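Local coordinates for protein cyanoglobin (Synechocystis sp., PDB 1S69) that binds oxygen very tightly at a heme iron, as a monomeric cyanobacterial hemoglobin of the truncated (group I) family with one heme per subunit, at residues A36-M40 / A41-A45; M98-E102 / D103-E107. One frame throughout, in Å; residues are numbered along the deposited sequence.

Interaction 1. Residues A36-M40 / A41-A45; sequences ADVDM and AKQRA. With HEM (protoporphyrin IX containing Fe), chain D.
Asp39, the N-cap of helix 40-54, binds Ala41 and Lys42 of its first turn. Its CG lies anti to the backbone N (chi1 -178°), which swings the carboxylate forward over the helix start; there OD1 accepts two weak bonds, from Ala41 N at 3.2 Å and, much straighter, from Lys42 N at 3.3 Å. The other oxygen, OD2, rests along the Lys42 side chain, 3.4 Å from its CG, and NZ of the lysine turns back to OD2 at 3.4 Å in a salt bridge whose hydrogen bond is weak. With its negative charge at the amino end of the helix, the carboxylate probably also interacts favourably with the helix dipole. The first backbone bonds of the helix are Gln43 N to Asp39 O at 3.0 Å and Arg44 N to Met40 O. Arg44 folds back at chi3 (-72°), bringing one face of its guanidinium over Met40 O. On the heme side, Val38 CG1 meets Gln43 CB at 3.9 Å while its other methyl, CG2, approaches a heme propionate oxygen. Gln43 carries its amide to the porphyrin, NE2 lying 3.4 Å from heme C1A; NE2 is hydrogen-bonded to Tyr22 OH, and the side chain also touches the bound cyanide, placing it in the distal ligand pocket. Met40 and Arg44 turn to helix 10-26, Met40 packing on Tyr22 and Leu26, Arg44 on Asp19 and Tyr22.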
loop_
_atom_site.group_PDB
_atom_site.type_symbol
_atom_site.label_atom_id
_atom_site.label_comp_id
_atom_site.label_asym_id
_atom_site.label_seq_id
_atom_site.Cartn_x
_atom_site.Cartn_y
_atom_site.Cartn_z
ATOM N N ALA A 36 -7.534 -1.404 -13.658
ATOM C CA ALA A 36 -7.756 -1.676 -15.085
ATOM C C ALA A 36 -7.133 -0.621 -15.964
ATOM O O ALA A 36 -6.473 -0.951 -16.934
ATOM C CB ALA A 36 -9.254 -1.828 -15.376
ATOM N N ASP A 37 -7.270 0.656 -15.597
ATOM C CA ASP A 37 -6.767 1.695 -16.430
ATOM C C ASP A 37 -5.548 2.370 -15.823
ATOM O O ASP A 37 -5.189 3.441 -16.255
ATOM C CB ASP A 37 -7.915 2.666 -16.787
ATOM C CG ASP A 37 -9.044 1.907 -17.664
ATOM O OD1 ASP A 37 -8.686 1.566 -18.839
ATOM O OD2 ASP A 37 -10.224 1.504 -17.265
ATOM N N VAL A 38 -4.865 1.697 -14.899
ATOM C CA VAL A 38 -3.725 2.298 -14.183
ATOM C C VAL A 38 -2.355 1.867 -14.811
ATOM O O VAL A 38 -2.126 0.696 -15.106
ATOM C CB VAL A 38 -3.796 2.028 -12.626
ATOM C CG1 VAL A 38 -2.509 2.526 -11.889
ATOM C CG2 VAL A 38 -5.072 2.685 -11.991
ATOM N N ASP A 39 -1.489 2.851 -15.038
ATOM C CA ASP A 39 -0.115 2.610 -15.467
ATOM C C ASP A 39 0.639 1.987 -14.265
ATOM O O ASP A 39 0.934 2.675 -13.291
ATOM C CB ASP A 39 0.484 3.938 -15.881
ATOM C CG ASP A 39 1.924 3.796 -16.393
ATOM O OD1 ASP A 39 2.607 2.780 -16.139
ATOM O OD2 ASP A 39 2.427 4.685 -17.065
ATOM N N MET A 40 0.860 0.681 -14.323
ATOM C CA MET A 40 1.401 -0.079 -13.192
ATOM C C MET A 40 2.887 0.206 -12.935
ATOM O O MET A 40 3.331 0.128 -11.802
ATOM C CB MET A 40 1.132 -1.557 -13.317
ATOM C CG MET A 40 -0.380 -1.958 -13.327
ATOM S SD MET A 40 -1.301 -1.360 -11.902
ATOM C CE MET A 40 -0.550 -2.342 -10.556
ATOM N N ALA A 41 3.627 0.625 -13.961
ATOM C CA ALA A 41 5.042 1.046 -13.787
ATOM C C ALA A 41 5.079 2.282 -12.918
ATOM O O ALA A 41 5.844 2.341 -11.952
ATOM C CB ALA A 41 5.732 1.310 -15.176
ATOM N N LYS A 42 4.224 3.264 -13.250
ATOM C CA LYS A 42 4.133 4.471 -12.471
ATOM C C LYS A 42 3.595 4.208 -11.050
ATOM O O LYS A 42 4.058 4.816 -10.089
ATOM C CB LYS A 42 3.245 5.456 -13.161
ATOM C CG LYS A 42 3.888 6.116 -14.334
ATOM C CD LYS A 42 2.961 7.190 -14.895
ATOM C CE LYS A 42 3.587 7.894 -16.118
ATOM N NZ LYS A 42 4.776 7.140 -16.660
ATOM N N GLN A 43 2.621 3.320 -10.945
ATOM C CA GLN A 43 2.008 2.957 -9.655
ATOM C C GLN A 43 3.022 2.291 -8.718
ATOM O O GLN A 43 3.135 2.661 -7.558
ATOM C CB GLN A 43 0.810 2.030 -9.890
ATOM C CG GLN A 43 0.025 1.628 -8.630
ATOM C CD GLN A 43 -0.547 2.832 -7.843
ATOM O OE1 GLN A 43 -0.924 3.835 -8.434
ATOM N NE2 GLN A 43 -0.598 2.720 -6.510
ATOM N N ARG A 44 3.733 1.285 -9.228
ATOM C CA ARG A 44 4.863 0.674 -8.522
ATOM C C ARG A 44 5.882 1.710 -7.984
ATOM O O ARG A 44 6.250 1.646 -6.819
ATOM C CB ARG A 44 5.540 -0.399 -9.356
ATOM C CG ARG A 44 4.778 -1.703 -9.342
ATOM C CD ARG A 44 5.546 -2.896 -10.020
ATOM N NE ARG A 44 5.588 -2.728 -11.462
ATOM C CZ ARG A 44 4.680 -3.214 -12.344
ATOM N NH1 ARG A 44 3.686 -4.022 -11.989
ATOM N NH2 ARG A 44 4.785 -2.906 -13.601
ATOM N N ALA A 45 6.332 2.640 -8.830
ATOM C CA ALA A 45 7.302 3.652 -8.421
ATOM C C ALA A 45 6.696 4.560 -7.348
ATOM O O ALA A 45 7.360 4.863 -6.332
ATOM C CB ALA A 45 7.753 4.510 -9.601
HETATM C CHA HEM D . -2.993 5.304 -6.193
HETATM C CHB HEM D . -1.179 4.382 -1.748
HETATM C CHC HEM D . -5.312 2.130 -0.577
HETATM C CHD HEM D . -6.269 1.833 -5.347
HETATM C C1A HEM D . -2.175 5.297 -5.054
HETATM C C2A HEM D . -0.892 5.963 -4.936
HETATM C C3A HEM D . -0.380 5.684 -3.743
HETATM C C4A HEM D . -1.303 4.843 -3.040
HETATM C CMA HEM D . 1.002 6.166 -3.216
HETATM C CAA HEM D . -0.274 6.801 -6.083
HETATM C CBA HEM D . -0.520 8.259 -5.655
HETATM C CGA HEM D . 0.174 9.348 -6.464
HETATM O O1A HEM D . -0.387 9.585 -7.526
HETATM O O2A HEM D . 1.221 9.996 -6.062
HETATM C C1B HEM D . -2.180 3.735 -1.055
HETATM C C2B HEM D . -2.059 3.356 0.310
HETATM C C3B HEM D . -3.223 2.748 0.676
HETATM C C4B HEM D . -4.065 2.711 -0.508
HETATM C CMB HEM D . -0.793 3.665 1.184
HETATM C CAB HEM D . -3.683 2.060 2.026
HETATM C CBB HEM D . -2.923 1.209 2.786
HETATM C C1C HEM D . -5.939 1.847 -1.798
HETATM C C2C HEM D . -7.110 1.018 -1.943
HETATM C C3C HEM D . -7.325 0.920 -3.275
HETATM C C4C HEM D . -6.326 1.672 -3.988
HETATM C CMC HEM D . -7.883 0.416 -0.707
HETATM C CAC HEM D . -8.397 0.161 -4.080
HETATM C CBC HEM D . -8.619 -1.116 -3.801
HETATM C C1D HEM D . -5.500 2.743 -6.007
HETATM C C2D HEM D . -5.605 3.044 -7.395
HETATM C C3D HEM D . -4.609 4.133 -7.613
HETATM C C4D HEM D . -3.998 4.406 -6.369
HETATM C CMD HEM D . -6.520 2.418 -8.448
HETATM C CAD HEM D . -4.265 4.833 -8.913
HETATM C CBD HEM D . -5.382 5.878 -8.948
HETATM C CGD HEM D . -5.556 6.379 -10.347
HETATM O O1D HEM D . -4.830 7.284 -10.728
HETATM O O2D HEM D . -6.421 5.893 -11.086
HETATM N NA HEM D . -2.360 4.602 -3.890
HETATM N NB HEM D . -3.417 3.311 -1.559
HETATM N NC HEM D . -5.507 2.219 -3.054
HETATM N ND HEM D . -4.559 3.586 -5.413
HETATM FE FE HEM D . -3.963 3.435 -3.503
#

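Interaction 2. Residues M98-E102 / D103-E107; sequences MGVPE and DLIAE
The turn between helices 81-98 and 102-113 opens with a Schellman motif, Gly99 at positive phi ending the first helix, and closes with Pro101 as N-cap of the second. Across it, Val100 CG1 reaches the new helix, 3.6 Å from Leu104 CB and 3.7 Å from Ile105 CG1. That methyl stands anti to the backbone N (chi1 174°), the position that lets it touch both residues at once. Ile105 reaches back over the turn, its CD1 lying 3.2 Å from Val100 O. Pro101 and Leu104 run side by side, CG to CG, while Asp103 OD1 comes to 3.3 Å from Pro101 CB. Pro101 O takes two backbone N-H groups: Ile105 N at 3.0 Å in the carbonyl plane and nearly straight, and Leu104 N from above that plane on a more bent path. Glu102 O then receives Ala106 N at 2.9 Å, continuing the helical pattern. Were Ile105 replaced by alanine, a gap beside Val100 CG1 would probably open, and Leu92 and Leu95 would be likely to lose the aliphatic branches that pack on them. Ile105 faces helix 81-98, resting on Leu92, Leu95 and Lys96, and Val100 joins it on Leu95 while also touching Leu8 of helix 4-8. Leu104 packs on Lys7 of that same short helix, so the turn brings helix 102-113 against both.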
loop_
_atom_site.group_PDB
_atom_site.type_symbol
_atom_site.label_atom_id
_atom_site.label_comp_id
_atom_site.label_asym_id
_atom_site.label_seq_id
_atom_site.Cartn_x
_atom_site.Cartn_y
_atom_site.Cartn_z
ATOM N N MET A 98 7.217 -13.268 2.170
ATOM C CA MET A 98 8.592 -12.860 1.913
ATOM C C MET A 98 9.471 -13.270 3.086
ATOM O O MET A 98 10.696 -13.157 2.993
ATOM C CB MET A 98 8.673 -11.342 1.739
ATOM C CG MET A 98 8.387 -10.863 0.335
ATOM S SD MET A 98 8.252 -9.044 0.354
ATOM C CE MET A 98 10.036 -8.420 0.875
ATOM N N GLY A 99 8.841 -13.669 4.194
ATOM C CA GLY A 99 9.560 -14.111 5.359
ATOM C C GLY A 99 9.723 -12.996 6.341
ATOM O O GLY A 99 10.482 -13.157 7.297
ATOM N N VAL A 100 9.005 -11.879 6.146
ATOM C CA VAL A 100 9.037 -10.780 7.114
ATOM C C VAL A 100 8.489 -11.325 8.379
ATOM O O VAL A 100 7.471 -11.992 8.338
ATOM C CB VAL A 100 8.273 -9.508 6.652
ATOM C CG1 VAL A 100 8.219 -8.449 7.781
ATOM C CG2 VAL A 100 8.906 -8.972 5.360
ATOM N N PRO A 101 9.217 -11.143 9.489
ATOM C CA PRO A 101 8.775 -11.637 10.808
ATOM C C PRO A 101 7.480 -10.999 11.255
ATOM O O PRO A 101 7.203 -9.812 10.928
ATOM C CB PRO A 101 9.908 -11.188 11.764
ATOM C CG PRO A 101 10.710 -10.283 11.021
ATOM C CD PRO A 101 10.559 -10.518 9.546
ATOM N N GLU A 102 6.732 -11.734 12.075
ATOM C CA GLU A 102 5.414 -11.273 12.518
ATOM C C GLU A 102 5.399 -9.951 13.236
ATOM O O GLU A 102 4.485 -9.177 13.085
ATOM C CB GLU A 102 4.735 -12.321 13.403
ATOM C CG GLU A 102 4.944 -13.719 12.870
ATOM C CD GLU A 102 3.734 -14.305 12.122
ATOM O OE1 GLU A 102 2.991 -15.081 12.821
ATOM O OE2 GLU A 102 3.559 -14.042 10.852
ATOM N N ASP A 103 6.391 -9.684 14.064
ATOM C CA ASP A 103 6.419 -8.427 14.780
ATOM C C ASP A 103 6.548 -7.188 13.781
ATOM O O ASP A 103 6.042 -6.083 14.058
ATOM C CB ASP A 103 7.569 -8.475 15.791
ATOM C CG ASP A 103 8.935 -8.311 15.117
ATOM O OD1 ASP A 103 9.376 -9.258 14.400
ATOM O OD2 ASP A 103 9.577 -7.234 15.189
ATOM N N LEU A 104 7.200 -7.389 12.627
ATOM C CA LEU A 104 7.333 -6.303 11.643
ATOM C C LEU A 104 6.062 -6.215 10.781
ATOM O O LEU A 104 5.576 -5.118 10.447
ATOM C CB LEU A 104 8.576 -6.474 10.792
ATOM C CG LEU A 104 9.932 -6.301 11.517
ATOM C CD1 LEU A 104 11.105 -6.248 10.496
ATOM C CD2 LEU A 104 9.984 -5.123 12.440
ATOM N N ILE A 105 5.509 -7.384 10.464
ATOM C CA ILE A 105 4.226 -7.440 9.774
ATOM C C ILE A 105 3.210 -6.651 10.556
ATOM O O ILE A 105 2.516 -5.842 9.974
ATOM C CB ILE A 105 3.759 -8.902 9.425
ATOM C CG1 ILE A 105 4.721 -9.510 8.406
ATOM C CG2 ILE A 105 2.336 -8.875 8.798
ATOM C CD1 ILE A 105 4.449 -10.937 8.072
ATOM N N ALA A 106 3.137 -6.865 11.862
ATOM C CA ALA A 106 2.304 -6.048 12.765
ATOM C C ALA A 106 2.512 -4.496 12.738
ATOM O O ALA A 106 1.513 -3.729 12.815
ATOM C CB ALA A 106 2.495 -6.505 14.145
ATOM N N GLU A 107 3.775 -4.032 12.714
ATOM C CA GLU A 107 4.070 -2.589 12.593
ATOM C C GLU A 107 3.534 -2.036 11.254
ATOM O O GLU A 107 2.972 -0.946 11.209
ATOM C CB GLU A 107 5.570 -2.315 12.612
ATOM C CG GLU A 107 6.151 -2.458 13.981
ATOM C CD GLU A 107 7.573 -1.982 14.056
ATOM O OE1 GLU A 107 7.889 -0.908 13.481
ATOM O OE2 GLU A 107 8.368 -2.706 14.682
#

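Interactions 1 and 2 both lie where a loop passes into a helix, each with its N-cap residue leading the first turn, but by different means: a carboxylate does the capping in 36-45, whereas a proline, without a polar side chain, holds that place in 98-107. They flank the centre of the chain, about 26 Å apart between centres and about 12 Å between nearest atoms. Only interaction 1 reaches the ligand pocket, where the nearest atom of the Gln43 side chain is about 3 Å from the cyanide. Interaction 2 lies far from the heme, the Ile105 side chain about 13 Å from it at the nearest atoms.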